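Local coordinates for Lmo0488 protein (Listeria monocytogenes serovar 1/2a, PDB 5TED) that binds shikimate through this effector-binding domain and, as a LysR-type regulator, activates transcription of protocatechuate biosynthesis genes in response to it, at residues I5-I10 with F36-G41; F55-C60 with I179-L184. One frame throughout, in Å; residues are numbered along the deposited sequence.

Contact 1 of 2, residues I5-I10 with F36-G41; sequences IDLGFI and FSFFQG. With SKM ((3R,4S,5R)-3,4,5-trihydroxycyclohex-1-ene-1-carboxylic acid), chain D.
Phe9 takes the crowded first torsion, CG between its backbone N and carbonyl carbon (chi1 54°), which swings the ring across the neighbouring parallel strand. One ring face lies under the carbonyl of Phe39, with Phe9 CD2 3.5 Å from Phe39 O. Gln40 has CG beside its backbone N and a chain bent at chi2, so it folds back alongside that ring and puts NE2 3.2 Å from Phe9 CZ, the amide and ring planes 49° apart. NE2 also makes a weak hydrogen bond to Phe38 O, while OE1 accepts from the backbone N-H groups of Glu136 and Glu137 of the second subunit. On the same face, Ile5 runs beside the Phe36 ring, CB 3.8 Å from CD2. On the other face, Asp6 OD1 meets the edge of the Phe39 ring at CE1 (3.8 Å). Five backbone hydrogen bonds knit the pair, the straightest from Leu7 N to Ser37 O (2.9 Å, 172°). Strands 4-10 and 35-41, joined through helix 17-26, form a beta-alpha-beta unit. Next along from Phe9, Ile10 CG2 lies 3.5 Å from shikimate O2, so Ile10 offers the carboxylate end shape and no polar side-chain partner; Thr43 and Ser61 are among the pocket residues hydrogen-bonded to shikimate.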
ATOM      1  N   ILE A   5      -2.119 -21.616   2.814  1.00 19.44           N
ATOM      2  CA  ILE A   5      -0.797 -21.014   2.725  1.00 16.53           C
ATOM      3  C   ILE A   5      -0.922 -19.564   3.158  1.00 15.75           C
ATOM      4  O   ILE A   5      -1.686 -18.790   2.562  1.00 19.20           O
ATOM      5  CB  ILE A   5      -0.198 -21.097   1.313  1.00 15.55           C
ATOM      6  CG1 ILE A   5       0.011 -22.555   0.912  1.00 19.20           C
ATOM      7  CG2 ILE A   5       1.118 -20.281   1.259  1.00 12.08           C
ATOM      8  CD1 ILE A   5       0.323 -22.747  -0.548  1.00 18.33           C
ATOM      9  N   ASP A   6      -0.185 -19.194   4.195  1.00 16.25           N
ATOM     10  CA  ASP A   6      -0.105 -17.797   4.597  1.00 17.03           C
ATOM     11  C   ASP A   6       1.125 -17.198   3.941  1.00 16.59           C
ATOM     12  O   ASP A   6       2.259 -17.541   4.295  1.00 12.87           O
ATOM     13  CB  ASP A   6      -0.048 -17.657   6.112  1.00 24.45           C
ATOM     14  CG  ASP A   6      -1.353 -18.033   6.768  1.00 22.96           C
ATOM     15  OD1 ASP A   6      -2.428 -17.660   6.234  1.00 20.96           O
ATOM     16  OD2 ASP A   6      -1.294 -18.701   7.805  1.00 21.20           O
ATOM     17  N   LEU A   7       0.903 -16.286   3.003  1.00 11.42           N
ATOM     18  CA  LEU A   7       1.984 -15.719   2.209  1.00 11.11           C
ATOM     19  C   LEU A   7       2.101 -14.233   2.519  1.00 10.88           C
ATOM     20  O   LEU A   7       1.155 -13.471   2.285  1.00 17.37           O
ATOM     21  CB  LEU A   7       1.703 -15.953   0.729  1.00 10.85           C
ATOM     22  CG  LEU A   7       2.735 -15.385  -0.227  1.00 16.13           C
ATOM     23  CD1 LEU A   7       4.058 -16.179  -0.065  1.00 12.37           C
ATOM     24  CD2 LEU A   7       2.143 -15.510  -1.623  1.00 13.51           C
ATOM     25  N   GLY A   8       3.261 -13.818   3.007  1.00 13.19           N
ATOM     26  CA  GLY A   8       3.549 -12.409   3.266  1.00 16.10           C
ATOM     27  C   GLY A   8       4.503 -11.871   2.215  1.00 17.50           C
ATOM     28  O   GLY A   8       5.424 -12.569   1.803  1.00 18.16           O
ATOM     29  N   PHE A   9       4.282 -10.626   1.790  1.00 17.29           N
ATOM     30  CA  PHE A   9       5.119 -10.091   0.725  1.00 14.00           C
ATOM     31  C   PHE A   9       5.226  -8.571   0.779  1.00 16.13           C
ATOM     32  O   PHE A   9       4.376  -7.872   1.344  1.00 15.37           O
ATOM     33  CB  PHE A   9       4.623 -10.551  -0.649  1.00 11.73           C
ATOM     34  CG  PHE A   9       3.172 -10.253  -0.942  1.00 12.45           C
ATOM     35  CD1 PHE A   9       2.794  -9.023  -1.470  1.00 17.84           C
ATOM     36  CD2 PHE A   9       2.191 -11.229  -0.757  1.00 11.33           C
ATOM     37  CE1 PHE A   9       1.465  -8.760  -1.801  1.00 18.93           C
ATOM     38  CE2 PHE A   9       0.857 -10.972  -1.079  1.00 17.94           C
ATOM     39  CZ  PHE A   9       0.494  -9.744  -1.600  1.00 18.24           C
ATOM     40  N   ILE A  10       6.306  -8.073   0.171  1.00 14.81           N
ATOM     41  CA  ILE A  10       6.536  -6.636   0.089  1.00 10.13           C
ATOM     42  C   ILE A  10       5.555  -6.035  -0.908  1.00 13.98           C
ATOM     43  O   ILE A  10       5.151  -6.678  -1.887  1.00 10.76           O
ATOM     44  CB  ILE A  10       7.993  -6.333  -0.301  1.00 13.29           C
ATOM     45  CG1 ILE A  10       8.340  -7.012  -1.629  1.00 12.88           C
ATOM     46  CG2 ILE A  10       8.955  -6.805   0.769  1.00 12.11           C
ATOM     47  CD1 ILE A  10       9.803  -6.749  -2.096  1.00 13.32           C
ATOM     48  N   PHE A  36      -5.377 -19.499   0.456  1.00 19.07           N
ATOM     49  CA  PHE A  36      -4.333 -18.542   0.792  1.00 17.15           C
ATOM     50  C   PHE A  36      -4.888 -17.448   1.693  1.00 16.51           C
ATOM     51  O   PHE A  36      -6.068 -17.091   1.614  1.00 17.97           O
ATOM     52  CB  PHE A  36      -3.761 -17.829  -0.433  1.00 14.16           C
ATOM     53  CG  PHE A  36      -2.917 -18.675  -1.334  1.00 14.50           C
ATOM     54  CD1 PHE A  36      -3.495 -19.495  -2.288  1.00 14.48           C
ATOM     55  CD2 PHE A  36      -1.533 -18.586  -1.277  1.00 16.32           C
ATOM     56  CE1 PHE A  36      -2.707 -20.248  -3.149  1.00 19.74           C
ATOM     57  CE2 PHE A  36      -0.741 -19.326  -2.139  1.00 17.18           C
ATOM     58  CZ  PHE A  36      -1.332 -20.155  -3.073  1.00 11.41           C
ATOM     59  N   SER A  37      -4.006 -16.888   2.517  1.00 16.06           N
ATOM     60  CA  SER A  37      -4.182 -15.555   3.080  1.00 19.67           C
ATOM     61  C   SER A  37      -2.945 -14.744   2.730  1.00 22.37           C
ATOM     62  O   SER A  37      -1.832 -15.279   2.747  1.00 20.67           O
ATOM     63  CB  SER A  37      -4.410 -15.606   4.588  1.00 31.47           C
ATOM     64  OG  SER A  37      -5.793 -15.804   4.853  1.00 36.74           O
ATOM     65  N   PHE A  38      -3.150 -13.497   2.303  1.00 16.71           N
ATOM     66  CA  PHE A  38      -2.089 -12.652   1.769  1.00 13.96           C
ATOM     67  C   PHE A  38      -1.831 -11.469   2.690  1.00 20.00           C
ATOM     68  O   PHE A  38      -2.757 -10.716   3.009  1.00 24.37           O
ATOM     69  CB  PHE A  38      -2.464 -12.142   0.381  1.00 13.21           C
ATOM     70  CG  PHE A  38      -2.747 -13.234  -0.593  1.00 15.82           C
ATOM     71  CD1 PHE A  38      -1.717 -14.006  -1.085  1.00 16.77           C
ATOM     72  CD2 PHE A  38      -4.046 -13.498  -1.002  1.00 12.13           C
ATOM     73  CE1 PHE A  38      -1.963 -15.016  -1.984  1.00 20.15           C
ATOM     74  CE2 PHE A  38      -4.306 -14.521  -1.882  1.00 15.73           C
ATOM     75  CZ  PHE A  38      -3.247 -15.278  -2.389  1.00 15.99           C
ATOM     76  N   PHE A  39      -0.574 -11.275   3.068  1.00 15.66           N
ATOM     77  CA  PHE A  39      -0.167 -10.185   3.948  1.00 16.88           C
ATOM     78  C   PHE A  39       0.825  -9.278   3.223  1.00 18.13           C
ATOM     79  O   PHE A  39       1.633  -9.760   2.426  1.00 15.54           O
ATOM     80  CB  PHE A  39       0.430 -10.759   5.229  1.00 19.03           C
ATOM     81  CG  PHE A  39      -0.480 -11.741   5.903  1.00 24.50           C
ATOM     82  CD1 PHE A  39      -0.497 -13.076   5.512  1.00 15.80           C
ATOM     83  CD2 PHE A  39      -1.358 -11.324   6.891  1.00 21.98           C
ATOM     84  CE1 PHE A  39      -1.354 -13.988   6.117  1.00 25.61           C
ATOM     85  CE2 PHE A  39      -2.222 -12.238   7.504  1.00 24.47           C
ATOM     86  CZ  PHE A  39      -2.216 -13.565   7.117  1.00 27.64           C
ATOM     87  N   GLN A  40       0.740  -7.961   3.475  1.00 11.33           N
ATOM     88  CA  GLN A  40       1.569  -6.951   2.813  1.00 11.60           C
ATOM     89  C   GLN A  40       2.374  -6.175   3.852  1.00 19.54           C
ATOM     90  O   GLN A  40       1.864  -5.866   4.934  1.00 21.86           O
ATOM     91  CB  GLN A  40       0.694  -5.985   1.997  1.00 11.90           C
ATOM     92  CG  GLN A  40      -0.050  -6.636   0.815  1.00 13.72           C
ATOM     93  CD  GLN A  40      -1.238  -7.467   1.239  1.00 21.66           C
ATOM     94  OE1 GLN A  40      -2.183  -6.954   1.854  1.00 20.09           O
ATOM     95  NE2 GLN A  40      -1.200  -8.773   0.919  1.00 16.13           N
ATOM     96  N   GLY A  41       3.628  -5.857   3.534  1.00 15.86           N
ATOM     97  CA  GLY A  41       4.425  -5.053   4.448  1.00 17.72           C
ATOM     98  C   GLY A  41       5.838  -4.840   3.935  1.00 19.05           C
ATOM     99  O   GLY A  41       6.172  -5.207   2.800  1.00 18.31           O
TER
HETATM  100  O12 SKM D 401       7.516  -1.529  -1.141  1.00 15.27           O
HETATM  101  C8  SKM D 401       8.519  -0.662  -0.620  1.00 15.96           C
HETATM  102  C6  SKM D 401       8.688  -0.838   0.731  1.00 13.02           C
HETATM  103  O7  SKM D 401       9.700   0.026   1.247  1.00 16.36           O
HETATM  104  C5  SKM D 401       9.157  -2.367   1.145  1.00 12.35           C
HETATM  105  C4  SKM D 401      10.312  -2.838   0.371  1.00 17.90           C
HETATM  106  C1  SKM D 401      11.172  -4.018   0.847  1.00 17.30           C
HETATM  107  O2  SKM D 401      11.131  -4.351   2.067  1.00 19.67           O
HETATM  108  O3  SKM D 401      11.925  -4.630   0.029  1.00 18.72           O
HETATM  109  C10 SKM D 401      10.636  -2.145  -1.037  1.00 13.27           C
HETATM  110  C9  SKM D 401       9.968  -0.944  -1.437  1.00 16.11           C
HETATM  111  O11 SKM D 401       9.696  -1.028  -2.779  1.00 14.29           O

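Contact 2 of 2, residues F55-C60 with I179-L184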
ATOM      1  N   PHE A  55       3.568 -16.276   8.795  1.00 20.09           N
ATOM      2  CA  PHE A  55       3.666 -16.579   7.374  1.00 14.71           C
ATOM      3  C   PHE A  55       4.314 -17.950   7.197  1.00 16.62           C
ATOM      4  O   PHE A  55       5.279 -18.285   7.895  1.00 19.57           O
ATOM      5  CB  PHE A  55       4.515 -15.522   6.618  1.00 12.81           C
ATOM      6  CG  PHE A  55       4.100 -14.092   6.860  1.00 19.18           C
ATOM      7  CD1 PHE A  55       2.801 -13.773   7.215  1.00 17.10           C
ATOM      8  CD2 PHE A  55       5.029 -13.060   6.734  1.00 19.76           C
ATOM      9  CE1 PHE A  55       2.423 -12.442   7.438  1.00 18.27           C
ATOM     10  CE2 PHE A  55       4.666 -11.744   6.963  1.00 21.81           C
ATOM     11  CZ  PHE A  55       3.360 -11.428   7.309  1.00 22.78           C
ATOM     12  N   ASP A  56       3.769 -18.749   6.275  1.00 19.32           N
ATOM     13  CA  ASP A  56       4.431 -19.977   5.834  1.00 20.09           C
ATOM     14  C   ASP A  56       5.601 -19.667   4.903  1.00 19.52           C
ATOM     15  O   ASP A  56       6.626 -20.361   4.918  1.00 15.20           O
ATOM     16  CB  ASP A  56       3.431 -20.891   5.128  1.00 18.76           C
ATOM     17  CG  ASP A  56       2.293 -21.311   6.034  1.00 27.32           C
ATOM     18  OD1 ASP A  56       2.589 -21.902   7.099  1.00 26.52           O
ATOM     19  OD2 ASP A  56       1.114 -21.044   5.688  1.00 18.47           O
ATOM     20  N   LEU A  57       5.445 -18.637   4.076  1.00 14.54           N
ATOM     21  CA  LEU A  57       6.435 -18.234   3.084  1.00 13.43           C
ATOM     22  C   LEU A  57       6.379 -16.722   2.958  1.00 11.88           C
ATOM     23  O   LEU A  57       5.333 -16.113   3.189  1.00 20.78           O
ATOM     24  CB  LEU A  57       6.164 -18.843   1.701  1.00 13.30           C
ATOM     25  CG  LEU A  57       6.063 -20.368   1.563  1.00 17.18           C
ATOM     26  CD1 LEU A  57       5.521 -20.777   0.197  1.00 18.07           C
ATOM     27  CD2 LEU A  57       7.418 -21.008   1.819  1.00 12.88           C
ATOM     28  N   ALA A  58       7.490 -16.121   2.534  1.00 12.36           N
ATOM     29  CA  ALA A  58       7.500 -14.685   2.312  1.00 18.00           C
ATOM     30  C   ALA A  58       8.223 -14.374   1.011  1.00 15.25           C
ATOM     31  O   ALA A  58       9.053 -15.150   0.536  1.00 17.43           O
ATOM     32  CB  ALA A  58       8.157 -13.934   3.471  1.00 17.76           C
ATOM     33  N   ILE A  59       7.868 -13.238   0.426  1.00 15.91           N
ATOM     34  CA  ILE A  59       8.554 -12.682  -0.728  1.00 15.11           C
ATOM     35  C   ILE A  59       9.061 -11.306  -0.318  1.00 17.70           C
ATOM     36  O   ILE A  59       8.252 -10.406  -0.035  1.00 11.47           O
ATOM     37  CB  ILE A  59       7.625 -12.579  -1.949  1.00 10.82           C
ATOM     38  CG1 ILE A  59       7.089 -13.977  -2.331  1.00 11.43           C
ATOM     39  CG2 ILE A  59       8.372 -11.890  -3.108  1.00 14.77           C
ATOM     40  CD1 ILE A  59       6.015 -13.966  -3.444  1.00 12.27           C
ATOM     41  N   CYS A  60      10.383 -11.135  -0.282  1.00 13.11           N
ATOM     42  CA  CYS A  60      10.926  -9.905   0.295  1.00 15.25           C
ATOM     43  C   CYS A  60      12.384  -9.714  -0.132  1.00 15.03           C
ATOM     44  O   CYS A  60      12.920 -10.463  -0.958  1.00 16.58           O
ATOM     45  CB  CYS A  60      10.787  -9.923   1.826  1.00 15.19           C
ATOM     46  SG  CYS A  60      11.790 -11.192   2.617  1.00 18.90           S
ATOM     47  N   ILE A 179      14.701  -9.910  -5.595  1.00 17.00           N
ATOM     48  CA  ILE A 179      13.653 -10.213  -4.625  1.00 15.32           C
ATOM     49  C   ILE A 179      13.618 -11.723  -4.426  1.00 16.73           C
ATOM     50  O   ILE A 179      13.740 -12.487  -5.393  1.00 16.24           O
ATOM     51  CB  ILE A 179      12.288  -9.678  -5.105  1.00 13.05           C
ATOM     52  CG1 ILE A 179      12.285  -8.143  -5.070  1.00 11.52           C
ATOM     53  CG2 ILE A 179      11.134 -10.277  -4.275  1.00 17.88           C
ATOM     54  CD1 ILE A 179      11.080  -7.526  -5.710  1.00 18.29           C
ATOM     55  N   TYR A 180      13.432 -12.153  -3.180  1.00 12.92           N
ATOM     56  CA  TYR A 180      13.657 -13.536  -2.787  1.00 14.81           C
ATOM     57  C   TYR A 180      12.401 -14.158  -2.204  1.00 18.39           C
ATOM     58  O   TYR A 180      11.569 -13.475  -1.607  1.00 16.52           O
ATOM     59  CB  TYR A 180      14.782 -13.631  -1.750  1.00 14.96           C
ATOM     60  CG  TYR A 180      16.090 -13.160  -2.300  1.00 16.40           C
ATOM     61  CD1 TYR A 180      16.381 -11.799  -2.381  1.00 17.75           C
ATOM     62  CD2 TYR A 180      17.035 -14.065  -2.763  1.00 18.17           C
ATOM     63  CE1 TYR A 180      17.582 -11.346  -2.901  1.00 18.09           C
ATOM     64  CE2 TYR A 180      18.245 -13.618  -3.297  1.00 20.34           C
ATOM     65  CZ  TYR A 180      18.506 -12.262  -3.357  1.00 20.90           C
ATOM     66  OH  TYR A 180      19.703 -11.821  -3.872  1.00 20.42           O
ATOM     67  N   LEU A 181      12.262 -15.462  -2.417  1.00 14.47           N
ATOM     68  CA  LEU A 181      11.298 -16.267  -1.693  1.00 12.07           C
ATOM     69  C   LEU A 181      11.985 -16.721  -0.411  1.00 17.74           C
ATOM     70  O   LEU A 181      13.039 -17.369  -0.461  1.00 17.10           O
ATOM     71  CB  LEU A 181      10.827 -17.457  -2.537  1.00 12.64           C
ATOM     72  CG  LEU A 181       9.626 -18.277  -2.046  1.00 19.31           C
ATOM     73  CD1 LEU A 181       9.873 -18.885  -0.686  1.00 29.96           C
ATOM     74  CD2 LEU A 181       8.391 -17.425  -2.010  1.00 21.85           C
ATOM     75  N   ALA A 182      11.436 -16.324   0.727  1.00 14.95           N
ATOM     76  CA  ALA A 182      12.069 -16.573   2.016  1.00 14.80           C
ATOM     77  C   ALA A 182      11.237 -17.561   2.826  1.00 18.00           C
ATOM     78  O   ALA A 182      10.000 -17.513   2.800  1.00 14.85           O
ATOM     79  CB  ALA A 182      12.265 -15.257   2.784  1.00 18.75           C
ATOM     80  N   SER A 183      11.927 -18.467   3.531  1.00 18.66           N
ATOM     81  CA  SER A 183      11.292 -19.468   4.380  1.00 18.60           C
ATOM     82  C   SER A 183      12.235 -19.819   5.526  1.00 26.67           C
ATOM     83  O   SER A 183      13.438 -19.538   5.471  1.00 24.80           O
ATOM     84  CB  SER A 183      10.930 -20.732   3.593  1.00 20.41           C
ATOM     85  OG  SER A 183      12.085 -21.342   3.037  1.00 23.62           O
ATOM     86  N   LEU A 184      11.676 -20.434   6.574  1.00 20.64           N
ATOM     87  CA  LEU A 184      12.491 -20.859   7.710  1.00 21.98           C
ATOM     88  C   LEU A 184      13.321 -22.070   7.326  1.00 26.37           C
ATOM     89  O   LEU A 184      12.785 -23.084   6.873  1.00 30.50           O
ATOM     90  CB  LEU A 184      11.622 -21.211   8.917  1.00 23.60           C
ATOM     91  CG  LEU A 184      11.054 -20.095   9.775  1.00 30.35           C
ATOM     92  CD1 LEU A 184      10.342 -20.711  11.005  1.00 22.61           C
ATOM     93  CD2 LEU A 184      12.169 -19.128  10.184  1.00 29.26           C
TER
HETATM   94  O   HOH W   1       8.816 -20.502   6.528  1.00 21.38           O
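Ile59 lies at the centre of the apolar side of this antiparallel pair, between Ile179 and Leu181, with CG1 beside its backbone N and CG2 anti to it (chi1 -60°). Its CB lies ahead of the Tyr180 carbonyl oxygen, 4.1 Å from Tyr180 O. From there the side chain forks: CG2 presses against CG2 of Ile179 at 3.4 Å, tighter than usual van der Waals contact, whereas CG1 meets CD2 of Leu181 at 3.7 Å. The tip, CD1, extends from CG1 (chi2 173°), and the side chain also packs on Leu74 of strand 69-84. Leu181, its CG anti to the backbone N, crosses Ile59 obliquely; its other methyl, CD1, reaches CD2 of Leu57.

Ile59 and Leu181 form a non-hydrogen-bonded pair, flanked by the hydrogen-bonded pairs Ala58-Ala182 and Cys60-Tyr180. Each flanking pair closes a ring of two N-H...O bonds. Ala182 N to Ala58 O is the shortest and straightest (2.7 Å, 174°), although the donor sits above the carbonyl plane. On the opposite face of the sheet the small side chains of Ala58, Cys60 and Ala182 gather, with Cys60 SG 4.1 Å from Ala182 CB. Where the strands part, a water donates to Asp56 O and accepts from Leu184 N, bridging the two backbones.

Helix 43-51 covers the face of Ala58, Cys60 and Ala182 through Thr43, Ile46 and Leu50, while Phe196, Lys197 and Leu201 of helix 191-208 pack against Leu57 and Leu181 on the other. Strand 4-10 flanks strand 57-60 on its remaining side, and strand 69-84 flanks strand 177-184.

Contacts 1 and 2 lie in one mixed sheet, their centres 9 Å apart, and follow each other in series along the chain. Strands 4-10 and 57-60 are neighbours, giving the local order 35-41, 4-10, 57-60, 177-184, in which the first three run parallel and the last, arriving more than a hundred residues later, runs against them. Gly8 O to Ile59 N (2.9 Å) probably bonds the two contacts, as does Asp6 N to Asp56 OD2, and the rings of Phe39 and Phe55 meet nearby. This sheet belongs to one lobe of the LysR substrate-binding domain; shikimate sits off the C-terminal ends of the parallel strands, between the two lobes, and contact 1 also reaches the second subunit.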